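PDB 2QZ9: aspartate-semialdehyde dehydrogenase from Vibrio cholerae, which catalyses the NADPH-dependent reductive dephosphorylation of L-aspartyl-4-phosphate to L-aspartate-semialdehyde, an early step of lysine, methionine and threonine biosynthesis. Local coordinates for the interface of chains A and B. Residues are numbered along the deposited sequence; one frame, centred on the assembly and turned at random. Chains: chain A/B, Aspartate-semialdehyde dehydrogenase.

The interface of chains A and B. Residues chain A 278-279, 281, 284-285; chain B 190-191, 196, 198.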
loop_
_atom_site.group_PDB
_atom_site.type_symbol
_atom_site.label_atom_id
_atom_site.label_comp_id
_atom_site.label_asym_id
_atom_site.label_seq_id
_atom_site.Cartn_x
_atom_site.Cartn_y
_atom_site.Cartn_z
ATOM N N ASP A 278 -3.721 -1.892 -18.256
ATOM C CA ASP A 278 -3.739 -3.199 -17.613
ATOM C C ASP A 278 -2.585 -3.338 -16.618
ATOM O O ASP A 278 -1.509 -2.772 -16.812
ATOM C CB ASP A 278 -3.767 -4.336 -18.641
ATOM C CG ASP A 278 -4.551 -5.540 -18.146
ATOM O OD1 ASP A 278 -4.557 -6.591 -18.844
ATOM O OD2 ASP A 278 -5.170 -5.436 -17.055
ATOM N N PHE A 279 -2.830 -4.050 -15.527
ATOM C CA PHE A 279 -1.824 -4.215 -14.467
ATOM C C PHE A 279 -2.161 -5.476 -13.694
ATOM O O PHE A 279 -3.333 -5.849 -13.623
ATOM C CB PHE A 279 -1.815 -3.000 -13.524
ATOM C CG PHE A 279 -3.187 -2.532 -13.144
ATOM C CD1 PHE A 279 -3.856 -3.104 -12.066
ATOM C CD2 PHE A 279 -3.827 -1.535 -13.883
ATOM C CE1 PHE A 279 -5.143 -2.682 -11.718
ATOM C CE2 PHE A 279 -5.114 -1.114 -13.545
ATOM C CZ PHE A 279 -5.774 -1.682 -12.466
ATOM N N THR A 281 -2.884 -7.789 -10.375
ATOM C CA THR A 281 -3.280 -7.734 -8.982
ATOM C C THR A 281 -3.128 -9.100 -8.339
ATOM O O THR A 281 -3.166 -10.126 -9.016
ATOM C CB THR A 281 -4.735 -7.271 -8.791
ATOM O OG1 THR A 281 -5.614 -8.234 -9.387
ATOM C CG2 THR A 281 -4.963 -5.867 -9.397
ATOM N N ARG A 284 -6.364 -11.425 -8.805
ATOM C CA ARG A 284 -6.674 -11.713 -10.198
ATOM C C ARG A 284 -5.545 -12.425 -10.965
ATOM O O ARG A 284 -5.806 -13.377 -11.700
ATOM C CB ARG A 284 -7.149 -10.438 -10.894
ATOM C CG ARG A 284 -7.737 -10.608 -12.293
ATOM C CD ARG A 284 -6.767 -10.043 -13.304
ATOM N NE ARG A 284 -7.401 -9.112 -14.217
ATOM C CZ ARG A 284 -6.760 -8.219 -14.969
ATOM N NH1 ARG A 284 -5.437 -8.103 -14.921
ATOM N NH2 ARG A 284 -7.462 -7.423 -15.770
ATOM N N ASP A 285 -4.303 -11.992 -10.780
ATOM C CA ASP A 285 -3.212 -12.474 -11.621
ATOM C C ASP A 285 -2.115 -13.274 -10.918
ATOM O O ASP A 285 -1.411 -14.044 -11.569
ATOM C CB ASP A 285 -2.575 -11.308 -12.369
ATOM C CG ASP A 285 -3.571 -10.559 -13.219
ATOM O OD1 ASP A 285 -4.026 -9.479 -12.780
ATOM O OD2 ASP A 285 -3.917 -11.065 -14.309
ATOM N N SER B 190 -12.198 -1.344 -11.415
ATOM C CA SER B 190 -11.655 -1.974 -12.616
ATOM C C SER B 190 -11.388 -3.465 -12.427
ATOM O O SER B 190 -11.265 -4.213 -13.407
ATOM C CB SER B 190 -10.378 -1.256 -13.045
ATOM O OG SER B 190 -9.476 -1.130 -11.959
ATOM N N GLN B 191 -11.289 -3.880 -11.161
ATOM C CA GLN B 191 -11.012 -5.268 -10.770
ATOM C C GLN B 191 -11.715 -5.554 -9.441
ATOM O O GLN B 191 -12.279 -4.643 -8.823
ATOM C CB GLN B 191 -9.491 -5.520 -10.644
ATOM C CG GLN B 191 -8.686 -5.273 -11.930
ATOM C CD GLN B 191 -7.361 -6.018 -11.989
ATOM O OE1 GLN B 191 -6.485 -5.695 -12.804
ATOM N NE2 GLN B 191 -7.207 -7.019 -11.138
ATOM N N ASN B 196 -8.127 -7.701 -2.054
ATOM C CA ASN B 196 -7.299 -7.339 -3.215
ATOM C C ASN B 196 -6.779 -5.905 -3.103
ATOM O O ASN B 196 -7.301 -5.118 -2.322
ATOM C CB ASN B 196 -8.105 -7.485 -4.499
ATOM C CG ASN B 196 -7.247 -7.754 -5.714
ATOM O OD1 ASN B 196 -6.079 -8.152 -5.611
ATOM N ND2 ASN B 196 -7.831 -7.566 -6.886
ATOM N N ILE B 198 -5.641 -2.653 -5.751
ATOM C CA ILE B 198 -5.722 -2.200 -7.136
ATOM C C ILE B 198 -4.909 -0.902 -7.292
ATOM O O ILE B 198 -5.344 0.154 -6.808
ATOM C CB ILE B 198 -7.205 -1.947 -7.574
ATOM C CG1 ILE B 198 -8.109 -3.125 -7.152
ATOM C CG2 ILE B 198 -7.273 -1.686 -9.081
ATOM C CD1 ILE B 198 -9.614 -2.924 -7.422
HETATM O O HOH W 1 -7.262 -3.683 -15.203
#
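B:Gln191 pushes its carboxamide between A:Phe279, A:Thr281 and A:Arg284, and the 79 Å² it hides against chain A makes it the main buried residue of this patch. Its chain runs extended beyond CG (chi2 -157°), carrying the amide across to chain A. There NE2 donates to the A:Thr281 hydroxyl OG1 at 2.7 Å, a short but bent bond (119° at H), with the acceptor tilted from the amide plane. The other amide atom, OE1, sits over the centre of the A:Arg284 guanidinium, 3.3 Å from CZ; the two planes are 28° apart, so this is a stack in which the guanidinium charge probably stabilises the carbonyl oxygen. The A:Phe279 ring lies nearly parallel to the amide and slides past it, with OE1 above the ring plane and offset beyond CE1, which also packs at 3.5 Å on the B:Ile198 methyl CG2.

Second-shell carboxylates fix the guanidinium rotation. A:Asp285 OD1 takes NH1 at 2.9 Å through its syn lone pair and accepts A:Thr281 N through its anti lone pair; A:Asp278 OD2 forms a salt bridge with NH2. With NH1 and NH2 held in plane, A:Arg284 presents a face to B:Gln191.

The contact loosens at both ends of the amide. At the OE1 end, water 1 links B:Gln191 OE1 (3.2 Å) to A:Asp278 OD2 and lies over the rim of the A:Phe279 ring; at the NE2 end, B:Asn196 ND2 reaches A:Thr281 OG1 only weakly.

All this is one half of a two-fold pair in the homodimer interface: dimerization-domain loop residues of chain B meet loop 278-281 and helix 282-286 of chain A. The contact's centre is about 11 Å from A:His244, the predicted proton acceptor.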